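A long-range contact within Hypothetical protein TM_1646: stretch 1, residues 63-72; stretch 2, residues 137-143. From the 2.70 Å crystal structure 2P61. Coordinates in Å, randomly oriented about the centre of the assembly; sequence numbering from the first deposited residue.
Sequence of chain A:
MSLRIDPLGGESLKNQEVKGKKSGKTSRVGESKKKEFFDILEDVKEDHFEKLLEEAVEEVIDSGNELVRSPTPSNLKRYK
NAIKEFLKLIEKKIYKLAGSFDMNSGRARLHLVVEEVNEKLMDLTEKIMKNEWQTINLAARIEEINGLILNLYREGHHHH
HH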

ATOM      1  N   SER A  63       6.529   6.047  -4.893  1.00 62.24           N
ATOM      2  CA  SER A  63       6.819   5.095  -6.002  1.00 61.62           C
ATOM      3  C   SER A  63       5.658   4.850  -7.039  1.00 63.23           C
ATOM      4  O   SER A  63       5.957   4.399  -8.223  1.00 61.62           O
ATOM      5  CB  SER A  63       7.213   3.732  -5.416  1.00 62.68           C
ATOM      6  OG  SER A  63       6.191   3.215  -4.500  1.00 56.99           O
ATOM      7  N   GLY A  64       4.370   5.034  -6.607  1.00 62.56           N
ATOM      8  CA  GLY A  64       3.192   5.084  -7.527  1.00 62.09           C
ATOM      9  C   GLY A  64       3.542   6.214  -8.503  1.00 64.79           C
ATOM     10  O   GLY A  64       3.730   5.996  -9.733  1.00 65.58           O
ATOM     11  N   ASN A  65       3.777   7.412  -7.939  1.00 66.20           N
ATOM     12  CA  ASN A  65       4.058   8.602  -8.738  1.00 66.75           C
ATOM     13  C   ASN A  65       5.271   8.383  -9.643  1.00 68.13           C
ATOM     14  O   ASN A  65       5.196   8.623 -10.888  1.00 70.00           O
ATOM     15  CB  ASN A  65       4.035   9.905  -7.895  1.00 66.74           C
ATOM     16  CG  ASN A  65       2.535  10.464  -7.653  1.00 69.61           C
ATOM     17  OD1 ASN A  65       1.742  10.656  -8.612  1.00 75.66           O
ATOM     18  ND2 ASN A  65       2.194  10.760  -6.407  1.00 66.53           N
ATOM     19  N   GLU A  66       6.360   7.823  -9.106  1.00 68.05           N
ATOM     20  CA  GLU A  66       7.492   7.497 -10.009  1.00 68.96           C
ATOM     21  C   GLU A  66       7.171   6.423 -11.056  1.00 67.26           C
ATOM     22  O   GLU A  66       7.629   6.486 -12.196  1.00 68.63           O
ATOM     23  CB  GLU A  66       8.700   7.053  -9.232  1.00 70.01           C
ATOM     24  CG  GLU A  66      10.010   7.158 -10.041  1.00 76.64           C
ATOM     25  CD  GLU A  66      10.605   8.566 -10.048  1.00 79.37           C
ATOM     26  OE1 GLU A  66      10.432   9.285  -9.055  1.00 79.81           O
ATOM     27  OE2 GLU A  66      11.228   8.944 -11.048  1.00 80.06           O
ATOM     28  N   LEU A  67       6.363   5.426 -10.698  1.00 65.96           N
ATOM     29  CA  LEU A  67       6.058   4.390 -11.699  1.00 64.01           C
ATOM     30  C   LEU A  67       5.434   5.125 -12.882  1.00 64.83           C
ATOM     31  O   LEU A  67       5.863   4.904 -14.007  1.00 64.71           O
ATOM     32  CB  LEU A  67       5.193   3.275 -11.159  1.00 62.89           C
ATOM     33  CG  LEU A  67       4.541   2.212 -12.067  1.00 62.49           C
ATOM     34  CD1 LEU A  67       5.546   1.293 -12.866  1.00 47.07           C
ATOM     35  CD2 LEU A  67       3.489   1.362 -11.180  1.00 59.68           C
ATOM     36  N   VAL A  68       4.519   6.072 -12.600  1.00 64.99           N
ATOM     37  CA  VAL A  68       3.769   6.861 -13.625  1.00 64.85           C
ATOM     38  C   VAL A  68       4.640   7.623 -14.617  1.00 65.28           C
ATOM     39  O   VAL A  68       4.285   7.710 -15.771  1.00 65.98           O
ATOM     40  CB  VAL A  68       2.709   7.826 -12.955  1.00 64.48           C
ATOM     41  CG1 VAL A  68       1.883   8.629 -13.961  1.00 60.12           C
ATOM     42  CG2 VAL A  68       1.757   7.004 -12.148  1.00 64.47           C
ATOM     43  N   ARG A  69       5.753   8.165 -14.133  1.00 66.30           N
ATOM     44  CA  ARG A  69       6.739   8.976 -14.848  1.00 65.82           C
ATOM     45  C   ARG A  69       7.561   8.099 -15.762  1.00 68.61           C
ATOM     46  O   ARG A  69       7.772   8.440 -16.915  1.00 70.27           O
ATOM     47  CB  ARG A  69       7.646   9.718 -13.847  1.00 64.66           C
ATOM     48  CG  ARG A  69       6.897  10.666 -12.904  1.00 62.95           C
ATOM     49  CD  ARG A  69       7.712  11.778 -12.097  1.00 63.85           C
ATOM     50  NE  ARG A  69       8.769  12.533 -12.770  1.00 58.49           N
ATOM     51  CZ  ARG A  69       8.687  13.798 -13.269  1.00 57.50           C
ATOM     52  NH1 ARG A  69       7.567  14.544 -13.273  1.00 54.02           N
ATOM     53  NH2 ARG A  69       9.765  14.320 -13.836  1.00 51.70           N
ATOM     54  N   SER A  70       8.060   6.970 -15.268  1.00 71.30           N
ATOM     55  CA  SER A  70       8.634   5.943 -16.198  1.00 72.08           C
ATOM     56  C   SER A  70       8.238   4.518 -15.818  1.00 71.31           C
ATOM     57  O   SER A  70       8.694   3.985 -14.784  1.00 69.29           O
ATOM     58  CB  SER A  70      10.181   6.070 -16.315  1.00 73.80           C
ATOM     59  OG  SER A  70      10.818   5.941 -15.052  1.00 74.84           O
ATOM     60  N   PRO A  71       7.397   3.883 -16.659  1.00 71.43           N
ATOM     61  CA  PRO A  71       6.853   2.642 -16.193  1.00 71.34           C
ATOM     62  C   PRO A  71       7.907   1.543 -16.391  1.00 71.69           C
ATOM     63  O   PRO A  71       7.735   0.627 -17.181  1.00 71.27           O
ATOM     64  CB  PRO A  71       5.630   2.450 -17.090  1.00 71.30           C
ATOM     65  CG  PRO A  71       5.622   3.606 -18.018  1.00 70.93           C
ATOM     66  CD  PRO A  71       6.954   4.154 -18.032  1.00 70.90           C
ATOM     67  N   THR A  72       9.027   1.653 -15.691  1.00 72.55           N
ATOM     68  CA  THR A  72      10.100   0.655 -15.888  1.00 72.98           C
ATOM     69  C   THR A  72       9.698  -0.613 -15.136  1.00 73.94           C
ATOM     70  O   THR A  72       8.714  -0.602 -14.395  1.00 74.65           O
ATOM     71  CB  THR A  72      11.377   1.099 -15.247  1.00 71.48           C
ATOM     72  OG1 THR A  72      11.097   1.440 -13.876  1.00 75.06           O
ATOM     73  CG2 THR A  72      11.999   2.212 -15.953  1.00 69.51           C
ATOM     74  N   ASN A 137      -4.012   3.328 -19.135  1.00 62.80           N
ATOM     75  CA  ASN A 137      -4.520   4.303 -18.140  1.00 61.52           C
ATOM     76  C   ASN A 137      -3.821   4.204 -16.801  1.00 60.16           C
ATOM     77  O   ASN A 137      -4.485   4.139 -15.750  1.00 60.69           O
ATOM     78  CB  ASN A 137      -6.043   4.178 -17.897  1.00 62.09           C
ATOM     79  CG  ASN A 137      -6.855   4.667 -19.057  1.00 63.24           C
ATOM     80  OD1 ASN A 137      -6.465   5.542 -19.807  1.00 68.32           O
ATOM     81  ND2 ASN A 137      -7.980   4.091 -19.219  1.00 68.79           N
ATOM     82  N   LEU A 138      -2.503   4.277 -16.847  1.00 57.83           N
ATOM     83  CA  LEU A 138      -1.677   4.064 -15.687  1.00 58.01           C
ATOM     84  C   LEU A 138      -1.762   5.070 -14.542  1.00 59.67           C
ATOM     85  O   LEU A 138      -1.744   4.639 -13.421  1.00 62.71           O
ATOM     86  CB  LEU A 138      -0.217   3.877 -16.099  1.00 57.55           C
ATOM     87  CG  LEU A 138       0.834   3.573 -15.040  1.00 59.10           C
ATOM     88  CD1 LEU A 138       0.570   2.281 -14.293  1.00 55.23           C
ATOM     89  CD2 LEU A 138       2.194   3.515 -15.747  1.00 54.87           C
ATOM     90  N   ALA A 139      -1.833   6.396 -14.781  1.00 60.22           N
ATOM     91  CA  ALA A 139      -1.961   7.353 -13.735  1.00 57.70           C
ATOM     92  C   ALA A 139      -3.193   6.926 -12.988  1.00 60.16           C
ATOM     93  O   ALA A 139      -3.109   6.764 -11.774  1.00 61.88           O
ATOM     94  CB  ALA A 139      -2.111   8.683 -14.277  1.00 57.05           C
ATOM     95  N   ALA A 140      -4.316   6.634 -13.681  1.00 60.92           N
ATOM     96  CA  ALA A 140      -5.613   6.376 -12.991  1.00 60.77           C
ATOM     97  C   ALA A 140      -5.690   5.040 -12.261  1.00 62.07           C
ATOM     98  O   ALA A 140      -6.369   4.947 -11.260  1.00 63.17           O
ATOM     99  CB  ALA A 140      -6.768   6.463 -13.916  1.00 57.92           C
ATOM    100  N   ARG A 141      -5.083   3.992 -12.814  1.00 62.80           N
ATOM    101  CA  ARG A 141      -4.862   2.719 -12.099  1.00 62.29           C
ATOM    102  C   ARG A 141      -4.129   2.969 -10.805  1.00 63.36           C
ATOM    103  O   ARG A 141      -4.431   2.325  -9.818  1.00 63.68           O
ATOM    104  CB  ARG A 141      -4.004   1.794 -12.941  1.00 61.35           C
ATOM    105  CG  ARG A 141      -4.806   1.234 -14.043  1.00 59.73           C
ATOM    106  CD  ARG A 141      -4.092   0.127 -14.722  1.00 64.88           C
ATOM    107  NE  ARG A 141      -4.917  -0.324 -15.830  1.00 64.34           N
ATOM    108  CZ  ARG A 141      -5.835  -1.254 -15.704  1.00 61.91           C
ATOM    109  NH1 ARG A 141      -5.991  -1.898 -14.544  1.00 59.06           N
ATOM    110  NH2 ARG A 141      -6.559  -1.553 -16.753  1.00 64.40           N
ATOM    111  N   ILE A 142      -3.206   3.931 -10.786  1.00 62.76           N
ATOM    112  CA  ILE A 142      -2.541   4.220  -9.538  1.00 63.04           C
ATOM    113  C   ILE A 142      -3.310   5.141  -8.518  1.00 64.42           C
ATOM    114  O   ILE A 142      -3.227   4.932  -7.310  1.00 66.17           O
ATOM    115  CB  ILE A 142      -1.123   4.674  -9.843  1.00 62.68           C
ATOM    116  CG1 ILE A 142      -0.313   3.459 -10.355  1.00 61.03           C
ATOM    117  CG2 ILE A 142      -0.465   5.300  -8.654  1.00 60.24           C
ATOM    118  CD1 ILE A 142       0.909   3.954 -11.083  1.00 62.28           C
ATOM    119  N   GLU A 143      -4.086   6.131  -8.963  1.00 64.04           N
ATOM    120  CA  GLU A 143      -4.874   6.856  -8.028  1.00 62.72           C
ATOM    121  C   GLU A 143      -5.803   5.871  -7.341  1.00 63.13           C
ATOM    122  O   GLU A 143      -5.999   5.894  -6.108  1.00 64.41           O
ATOM    123  CB  GLU A 143      -5.622   7.984  -8.744  1.00 63.56           C
ATOM    124  CG  GLU A 143      -4.654   9.150  -8.919  1.00 65.08           C
ATOM    125  CD  GLU A 143      -4.971  10.099 -10.027  1.00 67.99           C
ATOM    126  OE1 GLU A 143      -5.930   9.762 -10.818  1.00 63.87           O
ATOM    127  OE2 GLU A 143      -4.241  11.180 -10.051  1.00 65.74           O
TER

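Residues 63-69 form the end of a helix that packs antiparallel against helix 138-143, with an angle of 169° between their directions and axes 9.5 Å apart at closest approach. No hydrogen bond crosses between the stretches; the contact is made mainly by apolar side chains, with the backbone of Gly64 also taking part, and buries 292 Å², both sides summed.

Ser63 lies out of reach of the second helix, and the contact begins at Gly64. Its CA lies 6.1 Å from CA of Ile142, and the missing side chain is what permits this fit: an ideal CB would point toward the partner helix and come within 3.0 Å of Ile142 CG2, a clash. The Ile142 side chain also reaches the backbone here, with CD1 3.7 Å from Gly64 O, an oxygen already engaged within its own helix by the amide of Val68.

Asn65 and Glu66 make no contact, and the next turn brings Leu67 and Val68 to the interface. Leu67, in the t rotamer about chi1, points toward the second stretch and sets CD2 3.7 Å from Ile142 CD1 and, more loosely, 4.4 Å from Leu138 CD1. Val68 points sideways, yet it has the largest covered area in stretch 1, and it packs against both Ile142 and Ala139. CG2 approaches Ile142 CD1 at 3.3 Å, a tight distance for two methyl groups, and also lies 4.1 Å from Ala139 CA; CG1 is 4.0 Å from Ala139 CB. The small alanine side chain accompanies a close backbone approach, the CA atoms of Val68 and Ala139 being 5.8 Å apart. Ile142 CD1 thus touches Gly64, Leu67 and Val68.

Arg69 and Ser70 direct their CB atoms away as the helix ends. Pro71 turns back toward the partner, and its CB packs 3.8 Å from Leu138 CD2, extending the apolar contact beyond the helix. Thr72 is out of reach.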